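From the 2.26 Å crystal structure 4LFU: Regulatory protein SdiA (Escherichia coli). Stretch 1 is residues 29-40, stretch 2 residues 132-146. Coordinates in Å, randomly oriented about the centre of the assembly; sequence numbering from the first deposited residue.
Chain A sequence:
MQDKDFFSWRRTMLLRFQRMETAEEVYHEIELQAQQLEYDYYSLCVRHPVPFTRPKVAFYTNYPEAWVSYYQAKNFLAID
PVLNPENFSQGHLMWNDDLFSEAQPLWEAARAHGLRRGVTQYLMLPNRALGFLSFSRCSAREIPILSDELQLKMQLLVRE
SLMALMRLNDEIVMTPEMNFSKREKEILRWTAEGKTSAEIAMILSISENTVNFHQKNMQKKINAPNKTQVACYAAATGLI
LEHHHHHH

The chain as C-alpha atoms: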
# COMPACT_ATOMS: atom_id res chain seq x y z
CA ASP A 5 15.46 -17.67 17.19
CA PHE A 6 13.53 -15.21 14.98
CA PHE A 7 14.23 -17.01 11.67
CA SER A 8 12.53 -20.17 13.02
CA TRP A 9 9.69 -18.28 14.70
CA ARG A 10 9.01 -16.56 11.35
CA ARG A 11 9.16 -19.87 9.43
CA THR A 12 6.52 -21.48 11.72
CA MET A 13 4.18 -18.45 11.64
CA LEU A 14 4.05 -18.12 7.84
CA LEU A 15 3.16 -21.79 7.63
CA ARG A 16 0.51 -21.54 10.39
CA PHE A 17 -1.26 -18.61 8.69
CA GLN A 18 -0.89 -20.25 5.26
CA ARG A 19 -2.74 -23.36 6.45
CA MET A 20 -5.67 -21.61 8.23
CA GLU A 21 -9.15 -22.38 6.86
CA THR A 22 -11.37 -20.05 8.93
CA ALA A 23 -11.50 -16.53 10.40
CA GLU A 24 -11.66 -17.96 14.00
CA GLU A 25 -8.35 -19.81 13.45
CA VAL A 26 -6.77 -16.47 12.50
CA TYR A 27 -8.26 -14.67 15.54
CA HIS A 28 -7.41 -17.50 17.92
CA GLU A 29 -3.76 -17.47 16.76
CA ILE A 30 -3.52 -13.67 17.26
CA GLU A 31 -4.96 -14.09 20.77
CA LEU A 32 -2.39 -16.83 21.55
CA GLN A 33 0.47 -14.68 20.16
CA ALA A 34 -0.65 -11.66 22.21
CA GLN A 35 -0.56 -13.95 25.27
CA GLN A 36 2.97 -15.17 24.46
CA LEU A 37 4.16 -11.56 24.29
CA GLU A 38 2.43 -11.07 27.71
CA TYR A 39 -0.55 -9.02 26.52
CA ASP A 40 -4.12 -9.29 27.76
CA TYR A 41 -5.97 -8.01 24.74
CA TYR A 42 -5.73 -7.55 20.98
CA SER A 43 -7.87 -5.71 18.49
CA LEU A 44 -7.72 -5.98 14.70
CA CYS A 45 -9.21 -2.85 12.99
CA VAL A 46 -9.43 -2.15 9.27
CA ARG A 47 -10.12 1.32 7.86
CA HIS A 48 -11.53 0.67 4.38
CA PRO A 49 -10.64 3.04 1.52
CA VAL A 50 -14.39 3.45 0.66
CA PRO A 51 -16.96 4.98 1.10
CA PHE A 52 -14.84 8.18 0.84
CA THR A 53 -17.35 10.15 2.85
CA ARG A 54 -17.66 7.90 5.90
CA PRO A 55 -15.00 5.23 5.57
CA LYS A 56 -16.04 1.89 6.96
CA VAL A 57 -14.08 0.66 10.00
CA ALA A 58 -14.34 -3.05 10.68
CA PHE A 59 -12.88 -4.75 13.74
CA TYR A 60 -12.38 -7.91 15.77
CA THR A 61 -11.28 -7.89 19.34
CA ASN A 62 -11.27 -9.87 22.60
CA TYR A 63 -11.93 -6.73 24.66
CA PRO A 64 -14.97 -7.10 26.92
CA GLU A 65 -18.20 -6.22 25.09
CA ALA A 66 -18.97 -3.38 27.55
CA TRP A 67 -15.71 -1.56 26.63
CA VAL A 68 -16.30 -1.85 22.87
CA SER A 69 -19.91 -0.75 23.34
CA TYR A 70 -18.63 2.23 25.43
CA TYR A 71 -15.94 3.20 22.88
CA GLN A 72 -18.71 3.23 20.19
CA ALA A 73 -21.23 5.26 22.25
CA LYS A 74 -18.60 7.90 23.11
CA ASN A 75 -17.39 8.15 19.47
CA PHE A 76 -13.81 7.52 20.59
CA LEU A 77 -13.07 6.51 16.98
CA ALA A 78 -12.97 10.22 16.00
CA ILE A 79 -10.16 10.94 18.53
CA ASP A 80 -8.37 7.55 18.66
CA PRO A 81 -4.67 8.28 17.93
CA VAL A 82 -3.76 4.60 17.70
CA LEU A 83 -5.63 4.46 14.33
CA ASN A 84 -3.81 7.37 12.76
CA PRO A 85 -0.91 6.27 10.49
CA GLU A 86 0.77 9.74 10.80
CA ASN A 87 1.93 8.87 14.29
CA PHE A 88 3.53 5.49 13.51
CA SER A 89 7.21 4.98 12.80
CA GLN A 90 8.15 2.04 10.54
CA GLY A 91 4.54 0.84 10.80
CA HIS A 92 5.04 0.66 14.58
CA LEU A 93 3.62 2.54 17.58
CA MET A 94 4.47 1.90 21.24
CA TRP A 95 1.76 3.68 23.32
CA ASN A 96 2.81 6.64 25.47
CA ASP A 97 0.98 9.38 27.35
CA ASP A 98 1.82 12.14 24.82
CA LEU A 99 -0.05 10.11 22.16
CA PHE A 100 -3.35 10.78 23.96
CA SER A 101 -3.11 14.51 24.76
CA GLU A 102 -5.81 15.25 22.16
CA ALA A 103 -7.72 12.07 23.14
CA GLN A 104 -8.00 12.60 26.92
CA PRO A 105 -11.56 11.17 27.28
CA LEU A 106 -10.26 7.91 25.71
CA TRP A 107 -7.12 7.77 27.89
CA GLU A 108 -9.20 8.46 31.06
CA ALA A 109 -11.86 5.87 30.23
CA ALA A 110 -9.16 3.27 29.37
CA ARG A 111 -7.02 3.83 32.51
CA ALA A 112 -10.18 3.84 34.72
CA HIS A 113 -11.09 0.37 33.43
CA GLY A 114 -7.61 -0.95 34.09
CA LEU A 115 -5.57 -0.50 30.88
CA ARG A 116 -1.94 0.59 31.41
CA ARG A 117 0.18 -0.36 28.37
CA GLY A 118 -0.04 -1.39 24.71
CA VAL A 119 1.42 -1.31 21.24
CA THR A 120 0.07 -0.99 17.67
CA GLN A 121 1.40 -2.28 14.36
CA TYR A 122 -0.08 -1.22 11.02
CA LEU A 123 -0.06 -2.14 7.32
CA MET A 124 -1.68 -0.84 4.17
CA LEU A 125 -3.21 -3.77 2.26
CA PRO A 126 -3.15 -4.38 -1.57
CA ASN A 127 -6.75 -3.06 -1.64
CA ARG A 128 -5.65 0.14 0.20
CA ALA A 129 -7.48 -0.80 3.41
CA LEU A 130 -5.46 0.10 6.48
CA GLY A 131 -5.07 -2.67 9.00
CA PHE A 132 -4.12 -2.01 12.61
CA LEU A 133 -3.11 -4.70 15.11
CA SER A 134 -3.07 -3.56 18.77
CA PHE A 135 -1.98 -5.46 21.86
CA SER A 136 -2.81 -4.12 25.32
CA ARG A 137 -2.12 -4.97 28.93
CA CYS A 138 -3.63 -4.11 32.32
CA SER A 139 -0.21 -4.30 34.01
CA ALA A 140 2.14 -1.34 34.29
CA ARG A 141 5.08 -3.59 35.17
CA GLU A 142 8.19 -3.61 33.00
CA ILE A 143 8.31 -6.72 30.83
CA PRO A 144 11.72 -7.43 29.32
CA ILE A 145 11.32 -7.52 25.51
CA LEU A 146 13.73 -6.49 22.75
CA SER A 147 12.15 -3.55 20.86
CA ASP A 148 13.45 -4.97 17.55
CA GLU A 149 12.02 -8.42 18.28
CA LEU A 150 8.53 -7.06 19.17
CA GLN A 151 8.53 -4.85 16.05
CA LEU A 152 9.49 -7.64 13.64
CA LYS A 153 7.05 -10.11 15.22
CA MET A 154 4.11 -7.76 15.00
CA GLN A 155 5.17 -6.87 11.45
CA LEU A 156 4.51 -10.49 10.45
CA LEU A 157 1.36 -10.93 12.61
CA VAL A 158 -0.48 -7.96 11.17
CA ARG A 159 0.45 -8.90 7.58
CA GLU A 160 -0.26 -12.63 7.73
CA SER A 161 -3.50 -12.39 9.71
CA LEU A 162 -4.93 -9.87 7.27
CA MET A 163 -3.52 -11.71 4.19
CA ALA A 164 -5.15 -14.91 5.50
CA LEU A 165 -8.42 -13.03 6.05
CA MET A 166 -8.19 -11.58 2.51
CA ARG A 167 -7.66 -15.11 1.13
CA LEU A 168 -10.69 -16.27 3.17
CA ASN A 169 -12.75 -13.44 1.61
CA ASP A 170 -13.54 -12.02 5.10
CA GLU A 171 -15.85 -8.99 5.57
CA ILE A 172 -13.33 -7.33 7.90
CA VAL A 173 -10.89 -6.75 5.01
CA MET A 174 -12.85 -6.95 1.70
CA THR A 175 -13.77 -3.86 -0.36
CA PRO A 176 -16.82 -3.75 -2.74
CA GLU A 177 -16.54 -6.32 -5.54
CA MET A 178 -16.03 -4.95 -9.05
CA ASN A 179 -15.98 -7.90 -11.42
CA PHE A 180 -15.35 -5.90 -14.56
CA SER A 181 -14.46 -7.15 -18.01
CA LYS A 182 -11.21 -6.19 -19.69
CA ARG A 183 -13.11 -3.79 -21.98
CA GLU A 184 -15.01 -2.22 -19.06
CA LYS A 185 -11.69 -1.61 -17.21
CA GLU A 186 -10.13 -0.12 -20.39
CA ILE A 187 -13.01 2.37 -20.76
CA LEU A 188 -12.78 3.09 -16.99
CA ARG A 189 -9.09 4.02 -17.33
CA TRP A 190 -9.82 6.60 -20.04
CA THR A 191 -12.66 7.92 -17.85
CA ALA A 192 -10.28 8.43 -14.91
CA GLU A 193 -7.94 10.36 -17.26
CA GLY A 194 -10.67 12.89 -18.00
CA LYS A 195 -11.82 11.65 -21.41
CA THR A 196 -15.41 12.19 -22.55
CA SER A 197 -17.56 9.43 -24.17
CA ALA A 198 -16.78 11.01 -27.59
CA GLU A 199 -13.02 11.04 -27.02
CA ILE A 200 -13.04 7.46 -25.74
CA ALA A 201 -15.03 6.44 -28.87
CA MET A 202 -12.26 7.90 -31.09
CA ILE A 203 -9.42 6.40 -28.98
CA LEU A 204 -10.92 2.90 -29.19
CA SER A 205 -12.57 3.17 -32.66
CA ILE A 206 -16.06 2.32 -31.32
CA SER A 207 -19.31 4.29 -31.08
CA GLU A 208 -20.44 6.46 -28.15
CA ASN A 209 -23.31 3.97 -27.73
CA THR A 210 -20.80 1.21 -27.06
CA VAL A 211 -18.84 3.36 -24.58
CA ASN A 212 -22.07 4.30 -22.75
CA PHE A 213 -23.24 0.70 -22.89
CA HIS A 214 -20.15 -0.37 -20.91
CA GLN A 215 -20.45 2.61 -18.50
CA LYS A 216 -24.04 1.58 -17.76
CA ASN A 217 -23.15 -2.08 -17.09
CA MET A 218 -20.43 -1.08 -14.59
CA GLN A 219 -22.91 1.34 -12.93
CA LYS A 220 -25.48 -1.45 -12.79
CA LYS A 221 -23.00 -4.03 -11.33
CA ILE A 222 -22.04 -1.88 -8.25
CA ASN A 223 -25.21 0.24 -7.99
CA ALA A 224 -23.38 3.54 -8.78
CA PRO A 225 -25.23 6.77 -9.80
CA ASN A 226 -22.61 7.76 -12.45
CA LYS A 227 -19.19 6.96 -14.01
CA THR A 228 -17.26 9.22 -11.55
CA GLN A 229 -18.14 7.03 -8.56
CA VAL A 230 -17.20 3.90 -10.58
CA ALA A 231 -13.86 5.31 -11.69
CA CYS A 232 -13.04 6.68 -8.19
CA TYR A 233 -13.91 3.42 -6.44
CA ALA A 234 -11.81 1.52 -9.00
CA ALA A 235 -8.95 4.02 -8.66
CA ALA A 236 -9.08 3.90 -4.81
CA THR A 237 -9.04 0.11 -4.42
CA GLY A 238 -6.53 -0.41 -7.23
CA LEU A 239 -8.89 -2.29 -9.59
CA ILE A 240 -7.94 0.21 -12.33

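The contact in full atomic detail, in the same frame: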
# COMPACT_ATOMS: atom_id res chain seq x y z
N GLU A 29 -5.21 -17.54 16.84
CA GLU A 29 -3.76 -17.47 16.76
C GLU A 29 -3.22 -16.10 17.19
O GLU A 29 -2.17 -16.04 17.84
CB GLU A 29 -3.26 -17.84 15.36
CG GLU A 29 -1.73 -17.99 15.20
CD GLU A 29 -1.11 -19.00 16.17
OE1 GLU A 29 -1.71 -20.09 16.36
OE2 GLU A 29 -0.03 -18.72 16.74
N ILE A 30 -3.91 -15.02 16.82
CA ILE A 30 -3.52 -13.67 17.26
C ILE A 30 -3.66 -13.54 18.77
O ILE A 30 -2.76 -13.00 19.42
CB ILE A 30 -4.32 -12.55 16.57
CG1 ILE A 30 -3.92 -12.42 15.10
CG2 ILE A 30 -4.14 -11.22 17.33
CD1 ILE A 30 -4.98 -11.70 14.25
N GLU A 31 -4.76 -14.05 19.32
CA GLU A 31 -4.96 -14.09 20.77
C GLU A 31 -3.84 -14.85 21.51
O GLU A 31 -3.26 -14.33 22.46
CB GLU A 31 -6.33 -14.67 21.14
CG GLU A 31 -6.59 -14.62 22.65
CD GLU A 31 -7.98 -15.07 23.05
OE1 GLU A 31 -8.67 -14.29 23.76
OE2 GLU A 31 -8.39 -16.19 22.65
N LEU A 32 -3.52 -16.05 21.02
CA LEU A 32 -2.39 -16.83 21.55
C LEU A 32 -1.04 -16.11 21.49
O LEU A 32 -0.28 -16.16 22.45
CB LEU A 32 -2.31 -18.19 20.84
CG LEU A 32 -1.69 -19.40 21.55
CD1 LEU A 32 -0.35 -19.83 20.90
CD2 LEU A 32 -1.56 -19.22 23.10
N GLN A 33 -0.76 -15.46 20.36
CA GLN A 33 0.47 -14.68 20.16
C GLN A 33 0.55 -13.46 21.08
O GLN A 33 1.60 -13.14 21.60
CB GLN A 33 0.60 -14.22 18.69
CG GLN A 33 0.93 -15.32 17.71
CD GLN A 33 2.20 -16.05 18.07
OE1 GLN A 33 3.20 -15.42 18.45
NE2 GLN A 33 2.18 -17.38 17.96
N ALA A 34 -0.57 -12.76 21.26
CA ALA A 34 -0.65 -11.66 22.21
C ALA A 34 -0.24 -12.14 23.61
O ALA A 34 0.58 -11.52 24.29
CB ALA A 34 -2.05 -11.08 22.24
N GLN A 35 -0.82 -13.28 24.00
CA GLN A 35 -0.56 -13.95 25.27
C GLN A 35 0.90 -14.34 25.47
O GLN A 35 1.45 -14.13 26.55
CB GLN A 35 -1.50 -15.15 25.43
CG GLN A 35 -2.85 -14.72 26.04
CD GLN A 35 -4.04 -15.63 25.71
OE1 GLN A 35 -5.19 -15.25 25.93
NE2 GLN A 35 -3.76 -16.83 25.19
N GLN A 36 1.54 -14.85 24.42
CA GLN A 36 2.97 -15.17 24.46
C GLN A 36 3.86 -13.95 24.65
O GLN A 36 4.90 -14.02 25.33
CB GLN A 36 3.40 -15.94 23.21
CG GLN A 36 2.95 -17.38 23.23
CD GLN A 36 3.43 -18.16 22.02
OE1 GLN A 36 4.53 -17.93 21.50
NE2 GLN A 36 2.60 -19.09 21.56
N LEU A 37 3.45 -12.82 24.07
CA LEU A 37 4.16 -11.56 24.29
C LEU A 37 3.76 -10.90 25.61
O LEU A 37 4.23 -9.81 25.91
CB LEU A 37 3.93 -10.60 23.12
CG LEU A 37 4.39 -11.06 21.73
CD1 LEU A 37 3.83 -10.13 20.66
CD2 LEU A 37 5.90 -11.08 21.67
N GLU A 38 2.92 -11.57 26.40
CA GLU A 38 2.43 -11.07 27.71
C GLU A 38 1.44 -9.91 27.59
O GLU A 38 1.54 -8.93 28.32
CB GLU A 38 3.58 -10.67 28.66
CG GLU A 38 3.92 -11.71 29.72
CD GLU A 38 5.33 -12.30 29.58
OE1 GLU A 38 5.91 -12.69 30.63
OE2 GLU A 38 5.85 -12.36 28.44
N TYR A 39 0.49 -10.02 26.67
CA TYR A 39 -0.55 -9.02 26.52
C TYR A 39 -1.87 -9.64 26.87
O TYR A 39 -2.03 -10.84 26.73
CB TYR A 39 -0.56 -8.44 25.10
CG TYR A 39 0.57 -7.46 24.88
CD1 TYR A 39 0.53 -6.18 25.44
CD2 TYR A 39 1.69 -7.83 24.14
CE1 TYR A 39 1.58 -5.29 25.25
CE2 TYR A 39 2.75 -6.94 23.96
CZ TYR A 39 2.68 -5.68 24.49
OH TYR A 39 3.74 -4.82 24.28
N ASP A 40 -2.81 -8.82 27.33
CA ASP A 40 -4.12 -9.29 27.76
C ASP A 40 -5.09 -9.25 26.60
O ASP A 40 -5.92 -10.16 26.43
CB ASP A 40 -4.64 -8.40 28.89
CG ASP A 40 -3.81 -8.52 30.14
OD1 ASP A 40 -3.40 -9.65 30.49
OD2 ASP A 40 -3.54 -7.49 30.78
N PHE A 132 -4.80 -2.35 11.36
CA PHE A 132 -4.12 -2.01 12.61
C PHE A 132 -4.23 -3.19 13.59
O PHE A 132 -5.33 -3.64 13.91
CB PHE A 132 -4.77 -0.78 13.25
CG PHE A 132 -4.66 0.47 12.41
CD1 PHE A 132 -3.64 1.39 12.63
CD2 PHE A 132 -5.60 0.75 11.40
CE1 PHE A 132 -3.52 2.52 11.85
CE2 PHE A 132 -5.52 1.92 10.63
CZ PHE A 132 -4.48 2.79 10.84
N LEU A 133 -3.10 -3.68 14.07
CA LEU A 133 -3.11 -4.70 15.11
C LEU A 133 -2.59 -4.11 16.43
O LEU A 133 -1.45 -3.68 16.50
CB LEU A 133 -2.27 -5.91 14.69
CG LEU A 133 -2.13 -7.03 15.74
CD1 LEU A 133 -3.46 -7.72 16.03
CD2 LEU A 133 -1.09 -8.02 15.26
N SER A 134 -3.43 -4.09 17.45
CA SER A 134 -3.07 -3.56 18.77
C SER A 134 -3.01 -4.67 19.77
O SER A 134 -3.84 -5.56 19.75
CB SER A 134 -4.12 -2.59 19.24
OG SER A 134 -3.98 -1.36 18.59
N PHE A 135 -2.01 -4.63 20.64
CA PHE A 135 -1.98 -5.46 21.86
C PHE A 135 -2.05 -4.53 23.07
O PHE A 135 -1.47 -3.46 23.06
CB PHE A 135 -0.69 -6.28 21.96
CG PHE A 135 -0.55 -7.37 20.92
CD1 PHE A 135 -1.67 -7.99 20.36
CD2 PHE A 135 0.71 -7.80 20.52
CE1 PHE A 135 -1.53 -9.00 19.41
CE2 PHE A 135 0.85 -8.83 19.59
CZ PHE A 135 -0.28 -9.42 19.03
N SER A 136 -2.76 -4.94 24.11
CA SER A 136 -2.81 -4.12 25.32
C SER A 136 -2.75 -4.96 26.59
O SER A 136 -3.02 -6.14 26.57
CB SER A 136 -4.03 -3.19 25.33
OG SER A 136 -5.23 -3.93 25.36
N ARG A 137 -2.42 -4.31 27.68
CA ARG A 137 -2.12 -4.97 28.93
C ARG A 137 -2.63 -4.09 30.09
O ARG A 137 -2.52 -2.84 30.05
CB ARG A 137 -0.61 -5.16 29.02
CG ARG A 137 -0.17 -6.11 30.08
CD ARG A 137 1.22 -6.62 29.79
NE ARG A 137 2.19 -5.56 29.58
CZ ARG A 137 3.23 -5.66 28.76
NH1 ARG A 137 4.07 -4.63 28.63
NH2 ARG A 137 3.44 -6.78 28.06
N CYS A 138 -3.15 -4.77 31.10
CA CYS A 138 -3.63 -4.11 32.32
C CYS A 138 -2.53 -3.87 33.34
O CYS A 138 -2.77 -3.22 34.35
CB CYS A 138 -4.76 -4.92 32.95
SG CYS A 138 -6.21 -5.08 31.88
N SER A 139 -1.33 -4.37 33.07
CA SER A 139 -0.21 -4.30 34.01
C SER A 139 0.84 -3.29 33.58
O SER A 139 1.30 -3.29 32.45
CB SER A 139 0.42 -5.68 34.22
OG SER A 139 1.75 -5.55 34.72
N ALA A 140 1.21 -2.44 34.53
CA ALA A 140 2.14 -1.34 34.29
C ALA A 140 3.58 -1.78 34.55
O ALA A 140 4.50 -0.96 34.52
CB ALA A 140 1.77 -0.14 35.17
N ARG A 141 3.77 -3.08 34.80
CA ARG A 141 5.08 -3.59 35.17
C ARG A 141 5.95 -3.86 33.94
O ARG A 141 5.48 -4.40 32.92
CB ARG A 141 4.97 -4.83 36.06
CG ARG A 141 4.98 -4.53 37.55
CD ARG A 141 4.86 -5.83 38.33
NE ARG A 141 5.51 -5.76 39.64
CZ ARG A 141 5.64 -6.80 40.47
NH1 ARG A 141 5.16 -8.00 40.14
NH2 ARG A 141 6.25 -6.64 41.64
N GLU A 142 7.21 -3.47 34.07
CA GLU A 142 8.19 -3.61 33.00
C GLU A 142 8.37 -5.08 32.64
O GLU A 142 8.79 -5.89 33.47
CB GLU A 142 9.53 -2.99 33.43
CG GLU A 142 10.28 -2.30 32.30
CD GLU A 142 10.03 -0.80 32.26
OE1 GLU A 142 10.55 -0.09 33.16
OE2 GLU A 142 9.33 -0.33 31.33
N ILE A 143 8.01 -5.41 31.40
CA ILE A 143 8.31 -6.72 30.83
C ILE A 143 9.59 -6.59 29.99
O ILE A 143 9.74 -5.63 29.22
CB ILE A 143 7.13 -7.31 29.99
CG1 ILE A 143 6.96 -6.57 28.65
CG2 ILE A 143 5.83 -7.32 30.83
CD1 ILE A 143 6.72 -7.48 27.44
N PRO A 144 10.53 -7.55 30.14
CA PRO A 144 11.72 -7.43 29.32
C PRO A 144 11.46 -7.98 27.91
O PRO A 144 11.26 -9.19 27.74
CB PRO A 144 12.77 -8.28 30.09
CG PRO A 144 12.03 -8.89 31.29
CD PRO A 144 10.56 -8.74 31.01
N ILE A 145 11.41 -7.09 26.92
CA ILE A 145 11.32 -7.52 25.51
C ILE A 145 12.11 -6.60 24.58
O ILE A 145 11.97 -5.37 24.63
CB ILE A 145 9.85 -7.75 25.02
CG1 ILE A 145 9.85 -8.62 23.75
CG2 ILE A 145 9.12 -6.42 24.79
CD1 ILE A 145 8.60 -9.45 23.55
N LEU A 146 12.93 -7.21 23.73
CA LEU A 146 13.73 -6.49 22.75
C LEU A 146 12.79 -5.73 21.80
O LEU A 146 11.91 -6.33 21.19
CB LEU A 146 14.59 -7.50 21.98
CG LEU A 146 16.08 -7.26 21.74
CD1 LEU A 146 16.72 -8.59 21.35
CD2 LEU A 146 16.33 -6.22 20.68

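The contact divides into a greasy half, where helix 29-36 lies over strand 132-137 at 46°, and a polar half, where the chain leaving the helix meets the strand's end. Along the helix the backbone settles its own polar groups: A34 N bonds I30 O and L37 N bonds Q33 O. The side chains that touch the strand from the helix, I30 and A34, are plain hydrocarbon. I30 CG2 touches L133 CD1 at 3.8 Å, and F135, the residue most covered here, fills the space beyond. A34 CB sits 3.6 Å from F135 CE1, over the ring face; its methyl makes a CH-pi contact with the ring, 3.9 Å from A34 CB to the F135 centroid. Q33 starts toward the strand but its end leads away, and Q33 NE2 donates to E29 OE2 at 2.9 Å, so the amide bonds along its own helix rather than across the seam.

The helix then closes with a Schellman motif. E38 takes positive phi, while E38 N bonds Q35 O and Y39 N bonds A34 O. L37 turns its side chain to F135 and I145, with L37 CD2 3.7 Å from I145 CD1.

Past the turn, hydrogen bonds cross between the stretches. D40 N donates to S136 O at 2.8 Å, and D40 OD2 accepts from C138 N at 2.8 Å with nearly straight geometry. One aspartate thus pairs with a strand carbonyl through its backbone and, through its carboxylate, with the amide just past the strand's end. R137, t at chi1 and chi2 but bent at chi3 (p), places R137 NH2 2.9 Å from E38 O as a hydrogen bond donor, although that oxygen's position is less certain. Its guanidinium lies flat on Y39, planes 8° apart, an off-centre cation-pi contact. The opposite face of Y39 receives F135 CB, 3.6 Å from the ring centroid. A flat aromatic suits this place, joining the apolar core on one face to a buried charge on the other.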